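Local structure of beta-glucosidase (5M6G) at residues Pro43-Val47 with Pro48-Asp52; Asp52-Met55 with Ala56-Leu60; Arg371-Leu374 with Thr375-Glu379. The protein probably hydrolyses terminal, non-reducing beta-D-glucosyl residues with release of beta-D-glucose, as a member of glycosyl hydrolase family 3. All blocks are in the same frame, centred on the assembly; numbering follows the deposited sequence.

Contact 1 of 3, residues Pro43-Val47 with Pro48-Asp52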
loop_
_atom_site.group_PDB
_atom_site.type_symbol
_atom_site.label_atom_id
_atom_site.label_comp_id
_atom_site.label_asym_id
_atom_site.label_seq_id
_atom_site.Cartn_x
_atom_site.Cartn_y
_atom_site.Cartn_z
ATOM N N PRO A 43 9.589 24.308 22.959
ATOM C CA PRO A 43 10.036 23.585 21.767
ATOM C C PRO A 43 11.529 23.295 21.734
ATOM O O PRO A 43 11.965 22.526 20.872
ATOM C CB PRO A 43 9.624 24.517 20.627
ATOM C CG PRO A 43 9.677 25.871 21.224
ATOM C CD PRO A 43 9.251 25.713 22.660
ATOM N N ARG A 44 12.326 23.861 22.636
ATOM C CA ARG A 44 13.741 23.515 22.714
ATOM C C ARG A 44 14.017 22.360 23.668
ATOM O O ARG A 44 15.163 21.912 23.761
ATOM C CB ARG A 44 14.562 24.728 23.155
ATOM C CG ARG A 44 14.374 25.947 22.263
ATOM C CD ARG A 44 15.049 27.186 22.837
ATOM N NE ARG A 44 14.880 27.338 24.286
ATOM C CZ ARG A 44 13.715 27.510 24.916
ATOM N NH1 ARG A 44 12.576 27.538 24.237
ATOM N NH2 ARG A 44 13.689 27.652 26.236
ATOM N N LEU A 45 13.013 21.885 24.375
ATOM C CA LEU A 45 13.218 20.810 25.333
ATOM C C LEU A 45 13.320 19.470 24.606
ATOM O O LEU A 45 12.618 19.247 23.612
ATOM C CB LEU A 45 12.073 20.780 26.334
ATOM C CG LEU A 45 12.351 20.241 27.734
ATOM C CD1 LEU A 45 13.424 21.076 28.423
ATOM C CD2 LEU A 45 11.064 20.221 28.541
ATOM N N PRO A 46 14.199 18.573 25.058
ATOM C CA PRO A 46 14.241 17.230 24.470
ATOM C C PRO A 46 12.867 16.579 24.518
ATOM O O PRO A 46 12.109 16.762 25.474
ATOM C CB PRO A 46 15.252 16.486 25.354
ATOM C CG PRO A 46 16.115 17.566 25.922
ATOM C CD PRO A 46 15.215 18.753 26.110
ATOM N N VAL A 47 12.559 15.804 23.471
ATOM C CA VAL A 47 11.238 15.183 23.355
ATOM C C VAL A 47 10.854 14.379 24.597
ATOM O O VAL A 47 9.743 14.580 25.109
ATOM C CB VAL A 47 11.153 14.355 22.062
ATOM C CG1 VAL A 47 9.917 13.452 22.088
ATOM C CG2 VAL A 47 11.129 15.289 20.843
ATOM N N PRO A 48 11.695 13.476 25.122
ATOM C CA PRO A 48 11.261 12.705 26.303
ATOM C C PRO A 48 10.892 13.575 27.500
ATOM O O PRO A 48 9.988 13.201 28.259
ATOM C CB PRO A 48 12.473 11.811 26.607
ATOM C CG PRO A 48 13.225 11.724 25.358
ATOM C CD PRO A 48 13.042 13.066 24.683
ATOM N N ASP A 49 11.552 14.725 27.684
ATOM C CA ASP A 49 11.176 15.634 28.774
ATOM C C ASP A 49 9.831 16.299 28.509
ATOM O O ASP A 49 9.055 16.546 29.445
ATOM C CB ASP A 49 12.253 16.698 28.979
ATOM C CG ASP A 49 13.602 16.105 29.342
ATOM O OD1 ASP A 49 13.641 14.965 29.854
ATOM O OD2 ASP A 49 14.626 16.780 29.111
ATOM N N ARG A 50 9.549 16.625 27.242
ATOM C CA ARG A 50 8.243 17.166 26.883
ATOM C C ARG A 50 7.146 16.130 27.093
ATOM O O ARG A 50 6.069 16.453 27.612
ATOM C CB ARG A 50 8.255 17.644 25.424
ATOM C CG ARG A 50 9.288 18.744 25.145
ATOM C CD ARG A 50 9.194 19.267 23.701
ATOM N NE ARG A 50 7.998 20.079 23.476
ATOM C CZ ARG A 50 7.675 20.605 22.295
ATOM N NH1 ARG A 50 8.455 20.392 21.238
ATOM N NH2 ARG A 50 6.575 21.336 22.165
ATOM N N VAL A 51 7.401 14.886 26.683
ATOM C CA VAL A 51 6.462 13.796 26.921
ATOM C C VAL A 51 6.206 13.616 28.416
ATOM O O VAL A 51 5.059 13.496 28.857
ATOM C CB VAL A 51 6.990 12.501 26.283
ATOM C CG1 VAL A 51 6.157 11.325 26.745
ATOM C CG2 VAL A 51 6.970 12.626 24.746
ATOM N N ASP A 52 7.270 13.576 29.217
ATOM C CA ASP A 52 7.091 13.407 30.663
ATOM C C ASP A 52 6.202 14.498 31.251
ATOM O O ASP A 52 5.306 14.219 32.060
ATOM C CB ASP A 52 8.450 13.407 31.362
ATOM C CG ASP A 52 9.224 12.118 31.148
ATOM O OD1 ASP A 52 8.621 11.124 30.689
ATOM O OD2 ASP A 52 10.439 12.099 31.452
HETATM O O HOH W 1 11.290 19.381 21.095
#

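Contact 2 of 3, residues Asp52-Met55 with Ala56-Leu60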
loop_
_atom_site.group_PDB
_atom_site.type_symbol
_atom_site.label_atom_id
_atom_site.label_comp_id
_atom_site.label_asym_id
_atom_site.label_seq_id
_atom_site.Cartn_x
_atom_site.Cartn_y
_atom_site.Cartn_z
ATOM N N ASP A 52 7.270 13.576 29.217
ATOM C CA ASP A 52 7.091 13.407 30.663
ATOM C C ASP A 52 6.202 14.498 31.251
ATOM O O ASP A 52 5.306 14.219 32.060
ATOM C CB ASP A 52 8.450 13.407 31.362
ATOM C CG ASP A 52 9.224 12.118 31.148
ATOM O OD1 ASP A 52 8.621 11.124 30.689
ATOM O OD2 ASP A 52 10.439 12.099 31.452
ATOM N N ASP A 53 6.434 15.754 30.862
ATOM C CA ASP A 53 5.676 16.853 31.450
ATOM C C ASP A 53 4.207 16.788 31.055
ATOM O O ASP A 53 3.320 16.972 31.895
ATOM C CB ASP A 53 6.275 18.190 31.026
ATOM C CG ASP A 53 5.544 19.348 31.631
ATOM O OD1 ASP A 53 5.722 19.566 32.844
ATOM O OD2 ASP A 53 4.772 20.011 30.908
ATOM N N LEU A 54 3.932 16.540 29.767
ATOM C CA LEU A 54 2.553 16.419 29.308
ATOM C C LEU A 54 1.834 15.280 30.021
ATOM O O LEU A 54 0.736 15.464 30.553
ATOM C CB LEU A 54 2.526 16.209 27.789
ATOM C CG LEU A 54 1.163 16.046 27.114
ATOM C CD1 LEU A 54 0.227 17.209 27.448
ATOM C CD2 LEU A 54 1.338 15.895 25.591
ATOM N N MET A 55 2.436 14.084 30.041
ATOM C CA MET A 55 1.770 12.967 30.697
ATOM C C MET A 55 1.548 13.231 32.179
ATOM O O MET A 55 0.535 12.794 32.737
ATOM C CB MET A 55 2.562 11.681 30.487
ATOM C CG MET A 55 2.458 11.193 29.049
ATOM S SD MET A 55 3.353 9.679 28.710
ATOM C CE MET A 55 2.522 8.537 29.824
ATOM N N ALA A 56 2.462 13.951 32.830
ATOM C CA ALA A 56 2.251 14.278 34.241
ATOM C C ALA A 56 0.970 15.073 34.439
ATOM O O ALA A 56 0.341 14.985 35.500
ATOM C CB ALA A 56 3.446 15.056 34.791
ATOM N N ARG A 57 0.553 15.833 33.421
ATOM C CA ARG A 57 -0.641 16.669 33.490
ATOM C C ARG A 57 -1.908 15.974 32.999
ATOM O O ARG A 57 -3.001 16.532 33.156
ATOM C CB ARG A 57 -0.422 17.952 32.677
ATOM C CG ARG A 57 0.802 18.735 33.118
ATOM C CD ARG A 57 1.186 19.802 32.119
ATOM N NE ARG A 57 2.454 20.422 32.482
ATOM C CZ ARG A 57 2.571 21.427 33.343
ATOM N NH1 ARG A 57 1.490 21.930 33.924
ATOM N NH2 ARG A 57 3.767 21.930 33.620
ATOM N N MET A 58 -1.803 14.777 32.424
ATOM C CA MET A 58 -2.959 14.132 31.823
ATOM C C MET A 58 -3.747 13.314 32.835
ATOM O O MET A 58 -3.172 12.610 33.676
ATOM C CB MET A 58 -2.517 13.230 30.669
ATOM C CG MET A 58 -1.946 14.006 29.496
ATOM S SD MET A 58 -1.161 12.916 28.271
ATOM C CE MET A 58 -2.577 12.246 27.406
ATOM N N SER A 59 -5.070 13.413 32.746
ATOM C CA SER A 59 -5.947 12.479 33.425
ATOM C C SER A 59 -5.931 11.138 32.701
ATOM O O SER A 59 -5.518 11.031 31.546
ATOM C CB SER A 59 -7.378 12.996 33.459
ATOM O OG SER A 59 -7.892 13.092 32.139
ATOM N N LEU A 60 -6.396 10.104 33.402
ATOM C CA LEU A 60 -6.562 8.813 32.747
ATOM C C LEU A 60 -7.421 8.949 31.494
ATOM O O LEU A 60 -7.098 8.382 30.444
ATOM C CB LEU A 60 -7.170 7.798 33.717
ATOM C CG LEU A 60 -7.484 6.439 33.074
ATOM C CD1 LEU A 60 -6.253 5.853 32.411
ATOM C CD2 LEU A 60 -8.045 5.480 34.117
#

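Contact 3 of 3, residues Arg371-Leu374 with Thr375-Glu379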
loop_
_atom_site.group_PDB
_atom_site.type_symbol
_atom_site.label_atom_id
_atom_site.label_comp_id
_atom_site.label_asym_id
_atom_site.label_seq_id
_atom_site.Cartn_x
_atom_site.Cartn_y
_atom_site.Cartn_z
ATOM N N ARG A 371 3.159 7.118 25.965
ATOM C CA ARG A 371 4.523 7.569 25.708
ATOM C C ARG A 371 4.901 7.354 24.245
ATOM O O ARG A 371 5.518 8.224 23.612
ATOM C CB ARG A 371 5.481 6.827 26.631
ATOM C CG ARG A 371 6.905 7.313 26.595
ATOM C CD ARG A 371 7.631 6.780 27.821
ATOM N NE ARG A 371 6.843 7.009 29.028
ATOM C CZ ARG A 371 6.340 6.056 29.815
ATOM N NH1 ARG A 371 6.534 4.764 29.553
ATOM N NH2 ARG A 371 5.642 6.403 30.888
ATOM N N ARG A 372 4.511 6.211 23.683
ATOM C CA ARG A 372 4.835 5.929 22.287
ATOM C C ARG A 372 4.072 6.853 21.334
ATOM O O ARG A 372 4.662 7.392 20.389
ATOM C CB ARG A 372 4.564 4.458 21.995
ATOM C CG ARG A 372 5.533 3.536 22.733
ATOM C CD ARG A 372 5.104 2.092 22.671
ATOM N NE ARG A 372 6.083 1.222 23.314
ATOM C CZ ARG A 372 7.078 0.619 22.672
ATOM N NH1 ARG A 372 7.216 0.786 21.358
ATOM N NH2 ARG A 372 7.925 -0.160 23.346
ATOM N N ILE A 373 2.779 7.074 21.575
ATOM C CA ILE A 373 1.998 7.948 20.693
ATOM C C ILE A 373 2.488 9.387 20.796
ATOM O O ILE A 373 2.756 10.045 19.783
ATOM C CB ILE A 373 0.495 7.859 21.025
ATOM C CG1 ILE A 373 -0.076 6.474 20.733
ATOM C CG2 ILE A 373 -0.286 8.947 20.280
ATOM C CD1 ILE A 373 -1.323 6.159 21.569
ATOM N N LEU A 374 2.608 9.903 22.026
ATOM C CA LEU A 374 2.963 11.311 22.188
ATOM C C LEU A 374 4.367 11.590 21.674
ATOM O O LEU A 374 4.621 12.658 21.110
ATOM C CB LEU A 374 2.841 11.726 23.655
ATOM C CG LEU A 374 1.425 11.681 24.216
ATOM C CD1 LEU A 374 1.462 11.903 25.732
ATOM C CD2 LEU A 374 0.545 12.719 23.507
ATOM N N THR A 375 5.294 10.642 21.860
ATOM C CA THR A 375 6.647 10.834 21.346
ATOM C C THR A 375 6.627 11.106 19.847
ATOM O O THR A 375 7.292 12.030 19.366
ATOM C CB THR A 375 7.509 9.610 21.672
ATOM O OG1 THR A 375 7.748 9.574 23.087
ATOM C CG2 THR A 375 8.851 9.670 20.951
ATOM N N LYS A 376 5.837 10.336 19.098
ATOM C CA LYS A 376 5.769 10.534 17.655
ATOM C C LYS A 376 5.107 11.862 17.305
ATOM O O LYS A 376 5.514 12.530 16.344
ATOM C CB LYS A 376 5.032 9.360 17.013
ATOM C CG LYS A 376 5.851 8.070 17.066
ATOM C CD LYS A 376 7.051 8.185 16.116
ATOM C CE LYS A 376 8.147 7.142 16.401
ATOM N NZ LYS A 376 8.902 7.402 17.680
ATOM N N LYS A 377 4.100 12.277 18.077
ATOM C CA LYS A 377 3.509 13.596 17.843
ATOM C C LYS A 377 4.534 14.712 18.041
ATOM O O LYS A 377 4.596 15.652 17.240
ATOM C CB LYS A 377 2.295 13.800 18.749
ATOM C CG LYS A 377 1.112 12.907 18.388
ATOM C CD LYS A 377 -0.120 13.254 19.227
ATOM C CE LYS A 377 -1.362 12.555 18.716
ATOM N NZ LYS A 377 -2.596 13.052 19.400
ATOM N N PHE A 378 5.356 14.633 19.095
ATOM C CA PHE A 378 6.398 15.648 19.276
ATOM C C PHE A 378 7.449 15.572 18.178
ATOM O O PHE A 378 7.888 16.606 17.656
ATOM C CB PHE A 378 7.072 15.499 20.638
ATOM C CG PHE A 378 6.257 16.041 21.775
ATOM C CD1 PHE A 378 6.158 17.410 21.983
ATOM C CD2 PHE A 378 5.599 15.180 22.640
ATOM C CE1 PHE A 378 5.395 17.917 23.035
ATOM C CE2 PHE A 378 4.850 15.672 23.696
ATOM C CZ PHE A 378 4.741 17.052 23.885
ATOM N N GLU A 379 7.882 14.363 17.830
ATOM C CA GLU A 379 8.894 14.219 16.792
ATOM C C GLU A 379 8.388 14.753 15.463
ATOM O O GLU A 379 9.136 15.390 14.718
ATOM C CB GLU A 379 9.318 12.750 16.664
ATOM C CG GLU A 379 10.150 12.259 17.857
ATOM C CD GLU A 379 10.377 10.749 17.860
ATOM O OE1 GLU A 379 9.575 10.008 17.246
ATOM O OE2 GLU A 379 11.348 10.298 18.501
HETATM O O HOH W 2 7.325 6.522 19.923
#

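Contact 1 of 3, residues Pro43-Val47 with Pro48-Asp52
Arg50 sets out with CG anti to its own carbonyl carbon (chi1 -60°), which lays CG and CD against Leu45, and a bend at chi3 (72°) then swings the guanidinium to Pro43. Its CG lies 3.6 Å from Leu45 CB and CD beside Leu45 O, while the guanidinium slides under Pro43, whose CA stands 3.6 Å from NH1 over one face, nearer its NH1 side than its middle. With CG anti to the backbone N (chi1 -152°), Leu45 turns its isobutyl group onto Asp49, CD2 coming to 3.7 Å from Asp49 CB, the two side chains meeting nearly at right angles. A water at the guanidinium edge, in its plane, accepts from Arg50 NH1 at 3.0 Å and donates to Pro43 O and Leu45 O, tying the loop to the helix. Pro46 is the N-cap residue: its carbonyl takes Arg50 N at 3.1 Å in the first full helical turn. One residue further on, Val51 N reaches Val47 O at 2.8 Å, and Val47 CG1 packs on Val51 CG2. Arg50 NH2 has a salt bridge to Glu384 and a hydrogen bond to Tyr40 O; an alanine here would probably leave Glu384 without its positive mate and the water without its anchor on the helix. The loop thus leads into helix 47-57, which rests through Val47, Arg50 and Val51 on Phe378 of helix 363-379.

Contact 2 of 3, residues Asp52-Met55 with Ala56-Leu60
Arg57 reaches back, extended from CG to NE, to Asp53, one turn earlier. Its CB sits 3.5 Å from Leu54 O, and CG is nearer still to the backbone, 3.3 Å from Asp53 O. CD passes beside the same carbonyl, after which NE donates to Asp53 OD2 at 2.8 Å with an N-H...O angle of 158°, and NH2 finishes the run on Asp53 OD1 at 3.2 Å. This is a side-on i to i+4 salt bridge, one nitrogen to each oxygen, but not a coplanar one: carboxylate and guanidinium planes are 60° apart, and NE meets OD2 from above the carboxylate plane. Asp53 OD2 also accepts from Tyr40 N, which links the N-terminal loop to helix 47-57. The backbone here makes i to i+3 bonds, Arg57 N to Leu54 O and Met58 N to Met55 O, before the chain leads to Ser59, which caps the next helix, 60-66. Next along the chain from the salt bridge, Met58 brings its SD to 4.1 Å from both Leu54 CG and Met55 CG. Met55 and Met58 also pack on Leu374 of helix 363-379.

Contact 3 of 3, residues Arg371-Leu374 with Thr375-Glu379
Thr375 turns its hydroxyl back onto the carbonyl of Arg371, one turn earlier on helix 363-379, an alpha-helix in which a threonine bonds to the i-4 backbone oxygen. Among the hydrogen bonds, Arg371 O is gripped twice, by Thr375 N at 3.0 Å and by Thr375 OG1 at 2.7 Å, the two donors coming from opposite faces of the carbonyl plane. The hydroxyl gets there because OG1 is anti to its own carbonyl carbon (chi1 -70°), which satisfies it within the helix. The regular pattern continues with Lys377 N to Ile373 O and Phe378 N to Leu374 O, while Lys376 N to Arg372 O is weak at 3.4 Å. Arg372 O has a second donor, a water that in turn accepts from Lys376 NZ.

Among charged groups, Lys376 bends at chi2 and chi4 to bring NZ to Glu379, forming a salt bridge within the same turn. Lys377 stretches out beyond CG instead, and its amino group is held by Gln66 OE1 and by the carbonyl oxygens of Pro123 and Gly86. The guanidinium of Arg372 is bound by Asp368 and by the carbonyls of Phe303 and Gly305.

In the packing of carbon on carbon, the methylene chain of Lys377 runs alongside Ile373, with Lys377 CE 4.1 Å from Ile373 CG2. Leu374 CB approaches Phe378 CE2 at 4.4 Å, and the Phe378 ring stacks with Phe383. Of the Phe378 ring atoms, CD2 comes nearest to Leu374 O, at 3.1 Å.

In the fold
Contacts 1 and 2 follow one another along helix 47-57, sharing Asp52, with centres about 13 Å apart; contact 3 lies on helix 363-379, some 300 residues further on. The two helices pack together: contact 3 has its centre about 10 Å from that of contact 1 and about 13 Å from that of contact 2. Val51 CG2 lies 3.6 Å from Thr375 OG1, and Leu54 CD2 lies 3.9 Å from Leu374 CD2. Helix 47-57 thus packs on a helix that belongs largely to the N-terminal, TIM-barrel-type domain of family 3 enzymes, at its periphery. Contacts 1 and 2 lie away from the sorbitol pocket and the magnesium sites.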